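Local coordinates for protein Udp-n-acetylglucosamine pyrophosphorylase (Trypanosoma brucei, PDB 4BQH) that probably catalyses the transfer of UMP from UTP to N-acetyl-alpha-D-glucosamine 1-phosphate, yielding UDP-N-acetyl-alpha-D-glucosamine and diphosphate, and is inhibited by an allosteric compound, at residues C232-A244 with G396-R408. Numbering follows the deposited sequence.
Sequences CAAPGGNGAVFAA and GIKLEAFLFDLFR. With 9VU ((3S)-3-[2-(1,3-benzodioxol-5-yl)-2-oxidanylidene-ethyl]-4-bromanyl-5-methyl-3-oxidanyl-1H-indol-2-one), chain C.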
loop_
_atom_site.group_PDB
_atom_site.type_symbol
_atom_site.label_atom_id
_atom_site.label_comp_id
_atom_site.label_asym_id
_atom_site.label_seq_id
_atom_site.Cartn_x
_atom_site.Cartn_y
_atom_site.Cartn_z
ATOM N N CYS A 232 -7.604 13.135 21.599
ATOM C CA CYS A 232 -7.904 11.852 21.041
ATOM C C CYS A 232 -7.787 11.992 19.518
ATOM O O CYS A 232 -8.404 12.863 18.913
ATOM C CB CYS A 232 -9.325 11.445 21.409
ATOM S SG CYS A 232 -9.534 9.716 21.007
ATOM N N ALA A 233 -6.945 11.157 18.926
ATOM C CA ALA A 233 -6.780 11.123 17.460
ATOM C C ALA A 233 -6.382 9.715 17.053
ATOM O O ALA A 233 -5.877 8.922 17.867
ATOM C CB ALA A 233 -5.755 12.163 16.978
ATOM N N ALA A 234 -6.655 9.377 15.797
ATOM C CA ALA A 234 -6.487 7.993 15.350
ATOM C C ALA A 234 -5.985 8.012 13.925
ATOM O O ALA A 234 -6.155 9.017 13.244
ATOM C CB ALA A 234 -7.815 7.266 15.428
ATOM N N PRO A 235 -5.365 6.895 13.469
ATOM C CA PRO A 235 -4.928 6.817 12.082
ATOM C C PRO A 235 -6.124 7.075 11.183
ATOM O O PRO A 235 -7.222 6.550 11.449
ATOM C CB PRO A 235 -4.461 5.360 11.946
ATOM C CG PRO A 235 -3.967 5.011 13.314
ATOM C CD PRO A 235 -4.970 5.690 14.234
ATOM N N GLY A 236 -5.926 7.877 10.143
ATOM C CA GLY A 236 -7.053 8.294 9.340
ATOM C C GLY A 236 -7.479 7.313 8.260
ATOM O O GLY A 236 -8.502 7.533 7.631
ATOM N N GLY A 237 -6.685 6.273 8.009
ATOM C CA GLY A 237 -6.933 5.394 6.833
ATOM C C GLY A 237 -6.066 5.880 5.680
ATOM O O GLY A 237 -5.492 6.970 5.747
ATOM N N ASN A 238 -5.956 5.071 4.634
ATOM C CA ASN A 238 -5.013 5.364 3.576
ATOM C C ASN A 238 -5.334 6.580 2.730
ATOM O O ASN A 238 -4.505 6.985 1.908
ATOM C CB ASN A 238 -4.677 4.115 2.711
ATOM C CG ASN A 238 -5.894 3.476 2.062
ATOM O OD1 ASN A 238 -6.868 4.158 1.712
ATOM N ND2 ASN A 238 -5.831 2.145 1.853
ATOM N N GLY A 239 -6.524 7.153 2.917
ATOM C CA GLY A 239 -6.843 8.441 2.308
ATOM C C GLY A 239 -5.918 9.537 2.822
ATOM O O GLY A 239 -5.779 10.570 2.182
ATOM N N ALA A 240 -5.232 9.276 3.945
ATOM C CA ALA A 240 -4.209 10.227 4.458
ATOM C C ALA A 240 -3.071 10.555 3.476
ATOM O O ALA A 240 -2.343 11.544 3.684
ATOM C CB ALA A 240 -3.617 9.733 5.789
ATOM N N VAL A 241 -2.901 9.728 2.440
ATOM C CA VAL A 241 -1.804 9.912 1.483
ATOM C C VAL A 241 -1.844 11.291 0.858
ATOM O O VAL A 241 -0.800 11.897 0.646
ATOM C CB VAL A 241 -1.718 8.841 0.342
ATOM C CG1 VAL A 241 -1.386 7.468 0.910
ATOM C CG2 VAL A 241 -2.979 8.773 -0.514
ATOM N N PHE A 242 -3.047 11.784 0.553
ATOM C CA PHE A 242 -3.130 13.028 -0.224
ATOM C C PHE A 242 -2.615 14.239 0.541
ATOM O O PHE A 242 -1.792 15.011 0.023
ATOM C CB PHE A 242 -4.550 13.241 -0.754
ATOM C CG PHE A 242 -5.027 12.117 -1.602
ATOM C CD1 PHE A 242 -4.465 11.895 -2.878
ATOM C CD2 PHE A 242 -6.018 11.270 -1.152
ATOM C CE1 PHE A 242 -4.889 10.844 -3.658
ATOM C CE2 PHE A 242 -6.459 10.215 -1.937
ATOM C CZ PHE A 242 -5.892 10.006 -3.194
ATOM N N ALA A 243 -3.071 14.381 1.781
ATOM C CA ALA A 243 -2.591 15.428 2.685
ATOM C C ALA A 243 -1.106 15.270 2.981
ATOM O O ALA A 243 -0.352 16.264 3.010
ATOM C CB ALA A 243 -3.406 15.402 3.980
ATOM N N ALA A 244 -0.671 14.029 3.172
ATOM C CA ALA A 244 0.721 13.776 3.486
ATOM C C ALA A 244 1.652 14.187 2.332
ATOM O O ALA A 244 2.681 14.800 2.586
ATOM C CB ALA A 244 0.928 12.325 3.908
ATOM N N GLY A 396 -17.112 7.804 21.435
ATOM C CA GLY A 396 -16.762 8.904 20.528
ATOM C C GLY A 396 -16.852 8.464 19.084
ATOM O O GLY A 396 -17.111 7.297 18.802
ATOM N N ILE A 397 -16.607 9.408 18.184
ATOM C CA ILE A 397 -16.709 9.148 16.738
ATOM C C ILE A 397 -15.304 9.209 16.150
ATOM O O ILE A 397 -14.594 10.193 16.358
ATOM C CB ILE A 397 -17.611 10.180 16.030
ATOM C CG1 ILE A 397 -19.034 10.187 16.637
ATOM C CG2 ILE A 397 -17.647 9.903 14.512
ATOM C CD1 ILE A 397 -19.771 8.860 16.504
ATOM N N LYS A 398 -14.920 8.157 15.428
ATOM C CA LYS A 398 -13.658 8.144 14.661
ATOM C C LYS A 398 -13.989 8.300 13.185
ATOM O O LYS A 398 -15.039 7.847 12.730
ATOM C CB LYS A 398 -12.864 6.869 14.942
ATOM C CG LYS A 398 -12.404 6.772 16.391
ATOM C CD LYS A 398 -11.319 5.701 16.551
ATOM C CE LYS A 398 -10.781 5.645 17.982
ATOM N NZ LYS A 398 -9.829 4.494 18.139
ATOM N N LEU A 399 -13.136 9.004 12.453
ATOM C CA LEU A 399 -13.428 9.326 11.060
ATOM C C LEU A 399 -12.326 8.780 10.194
ATOM O O LEU A 399 -11.164 8.962 10.512
ATOM C CB LEU A 399 -13.488 10.844 10.879
ATOM C CG LEU A 399 -14.643 11.515 11.627
ATOM C CD1 LEU A 399 -14.409 13.025 11.640
ATOM C CD2 LEU A 399 -15.980 11.195 10.971
ATOM N N GLU A 400 -12.680 8.136 9.085
ATOM C CA GLU A 400 -11.643 7.584 8.203
ATOM C C GLU A 400 -11.936 7.939 6.756
ATOM O O GLU A 400 -13.090 8.094 6.372
ATOM C CB GLU A 400 -11.549 6.046 8.359
ATOM C CG GLU A 400 -10.994 5.612 9.724
ATOM C CD GLU A 400 -10.941 4.093 9.924
ATOM O OE1 GLU A 400 -11.588 3.337 9.171
ATOM O OE2 GLU A 400 -10.262 3.640 10.875
ATOM N N ALA A 401 -10.883 8.064 5.952
ATOM C CA ALA A 401 -11.081 8.120 4.511
ATOM C C ALA A 401 -10.042 7.253 3.821
ATOM O O ALA A 401 -8.944 7.043 4.343
ATOM C CB ALA A 401 -11.026 9.561 3.988
ATOM N N PHE A 402 -10.408 6.740 2.646
ATOM C CA PHE A 402 -9.561 5.785 1.907
ATOM C C PHE A 402 -9.298 6.283 0.503
ATOM O O PHE A 402 -10.042 7.137 -0.003
ATOM C CB PHE A 402 -10.261 4.420 1.862
ATOM C CG PHE A 402 -10.621 3.941 3.213
ATOM C CD1 PHE A 402 -9.626 3.451 4.062
ATOM C CD2 PHE A 402 -11.908 4.111 3.700
ATOM C CE1 PHE A 402 -9.936 3.086 5.360
ATOM C CE2 PHE A 402 -12.231 3.719 5.006
ATOM C CZ PHE A 402 -11.239 3.210 5.832
ATOM N N LEU A 403 -8.235 5.778 -0.119
ATOM C CA LEU A 403 -7.922 6.142 -1.476
ATOM C C LEU A 403 -9.176 6.024 -2.343
ATOM O O LEU A 403 -9.486 6.949 -3.099
ATOM C CB LEU A 403 -6.778 5.273 -2.017
ATOM C CG LEU A 403 -5.455 5.748 -1.405
ATOM C CD1 LEU A 403 -4.513 4.602 -1.128
ATOM C CD2 LEU A 403 -4.845 6.726 -2.366
ATOM N N PHE A 404 -9.932 4.939 -2.176
ATOM C CA PHE A 404 -11.111 4.709 -3.036
ATOM C C PHE A 404 -12.200 5.765 -2.911
ATOM O O PHE A 404 -13.029 5.890 -3.795
ATOM C CB PHE A 404 -11.712 3.285 -2.913
ATOM C CG PHE A 404 -12.312 2.960 -1.555
ATOM C CD1 PHE A 404 -13.522 3.541 -1.137
ATOM C CD2 PHE A 404 -11.679 2.041 -0.706
ATOM C CE1 PHE A 404 -14.067 3.252 0.108
ATOM C CE2 PHE A 404 -12.249 1.729 0.542
ATOM C CZ PHE A 404 -13.439 2.327 0.939
ATOM N N ASP A 405 -12.204 6.530 -1.825
ATOM C CA ASP A 405 -13.217 7.586 -1.688
ATOM C C ASP A 405 -12.988 8.685 -2.722
ATOM O O ASP A 405 -13.904 9.459 -3.028
ATOM C CB ASP A 405 -13.155 8.190 -0.275
ATOM C CG ASP A 405 -13.746 7.265 0.784
ATOM O OD1 ASP A 405 -14.886 6.752 0.599
ATOM O OD2 ASP A 405 -13.100 7.094 1.835
ATOM N N LEU A 406 -11.757 8.776 -3.232
ATOM C CA LEU A 406 -11.439 9.818 -4.207
ATOM C C LEU A 406 -11.537 9.351 -5.662
ATOM O O LEU A 406 -11.351 10.165 -6.584
ATOM C CB LEU A 406 -10.041 10.400 -3.937
ATOM C CG LEU A 406 -9.911 11.318 -2.697
ATOM C CD1 LEU A 406 -10.778 12.564 -2.761
ATOM C CD2 LEU A 406 -10.233 10.527 -1.451
ATOM N N PHE A 407 -11.801 8.069 -5.893
ATOM C CA PHE A 407 -11.790 7.603 -7.284
ATOM C C PHE A 407 -12.931 8.200 -8.110
ATOM O O PHE A 407 -12.863 8.213 -9.335
ATOM C CB PHE A 407 -11.830 6.072 -7.390
ATOM C CG PHE A 407 -10.627 5.390 -6.789
ATOM C CD1 PHE A 407 -9.428 6.061 -6.645
ATOM C CD2 PHE A 407 -10.703 4.040 -6.431
ATOM C CE1 PHE A 407 -8.310 5.410 -6.096
ATOM C CE2 PHE A 407 -9.609 3.387 -5.878
ATOM C CZ PHE A 407 -8.422 4.080 -5.710
ATOM N N ARG A 408 -13.979 8.678 -7.437
ATOM C CA ARG A 408 -15.087 9.360 -8.128
ATOM C C ARG A 408 -14.620 10.578 -8.949
ATOM O O ARG A 408 -15.335 11.023 -9.845
ATOM C CB ARG A 408 -16.133 9.802 -7.103
ATOM C CG ARG A 408 -15.630 10.863 -6.159
ATOM C CD ARG A 408 -16.796 11.632 -5.572
ATOM N NE ARG A 408 -17.143 11.144 -4.259
ATOM C CZ ARG A 408 -18.127 11.660 -3.521
ATOM N NH1 ARG A 408 -18.852 12.684 -3.974
ATOM N NH2 ARG A 408 -18.385 11.149 -2.335
HETATM O OAN 9VU C . -7.709 19.036 7.067
HETATM C CAH 9VU C . -7.016 18.915 6.038
HETATM N NAG 9VU C . -5.923 19.641 5.786
HETATM C CAC 9VU C . -5.431 19.282 4.568
HETATM C CAB 9VU C . -4.369 19.770 3.920
HETATM C CAA 9VU C . -3.987 19.328 2.644
HETATM C CAF 9VU C . -4.777 18.345 2.035
HETATM C CAJ 9VU C . -4.432 17.862 0.727
HETATM C CAE 9VU C . -5.891 17.862 2.760
HETATM BR BRA 9VU C . -6.897 16.483 1.928
HETATM C CAD 9VU C . -6.212 18.320 4.002
HETATM C CAI 9VU C . -7.271 18.048 4.939
HETATM O OAL 9VU C . -8.524 18.466 4.391
HETATM C CAM 9VU C . -7.487 16.555 5.305
HETATM C CAO 9VU C . -6.323 15.939 6.109
HETATM O OAP 9VU C . -5.442 16.702 6.533
HETATM C CAQ 9VU C . -6.353 14.537 6.366
HETATM C CAV 9VU C . -7.192 13.658 5.677
HETATM C CAU 9VU C . -7.211 12.341 5.945
HETATM O OAY 9VU C . -7.956 11.359 5.358
HETATM C CAX 9VU C . -7.873 10.254 6.298
HETATM O OAW 9VU C . -6.603 10.453 6.931
HETATM C CAT 9VU C . -6.406 11.806 6.864
HETATM C CAS 9VU C . -5.559 12.584 7.557
HETATM C CAR 9VU C . -5.505 13.956 7.318
HETATM O O HOH W 1 -9.548 7.931 12.510
HETATM O O HOH W 2 -7.747 3.864 10.976
#
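Asn-238 reaches over to 396-408 with its amide oxygen: Asn-238 OD1 accepts a hydrogen bond from Leu-403 N at 2.8 Å, with 161° at the hydrogen and the donor tilted from the carbonyl plane. A chi1 of 58° sets CG between the backbone N and the carbonyl carbon, and this brings OD1 also to the edge of the Phe-402 ring, near the ring plane. Leu-403 crosses Asn-238 at about a right angle and divides its branches. Leu-403 CD1 lies 3.7 Å from Asn-238 CG, while Leu-403 CD2 touches both Val-241 CG2, at a tight 3.3 Å, and Phe-242 CZ. Val-241 CG2 in turn sits over the centre of one face of the Phe-242 ring. Farther along, Phe-242 and Leu-406 run past each other in opposite directions, Phe-242 CE2 meeting Leu-406 CG at 3.7 Å; Met-367, Ala-370 and Met-374 of helix 364-374 also pack against this ring.

Two backbone bonds hold Ala-401 from both its polar atoms. Ala-401 N lies 3.0 Å from Gly-236 O, nearly in line with that C=O bond, though the angle at the hydrogen is 153°, whereas Gly-239 N approaches Ala-401 O from above the carbonyl plane. Gly-237 brings its CA near Phe-402 CE1, and one water links Pro-235 O to Glu-400 OE2. The benzodioxole end of the inhibitor lies against this junction, with CAX 3.1 Å from Gly-236 O and OAW 3.3 Å from Ala-240 CB. The glycine-rich turn leading into helix 241-246, pinned to the segment following strand 394-400, thus forms one wall of the allosteric inhibitor pocket in this UDPGP-family, GT-A-type pyrophosphorylase.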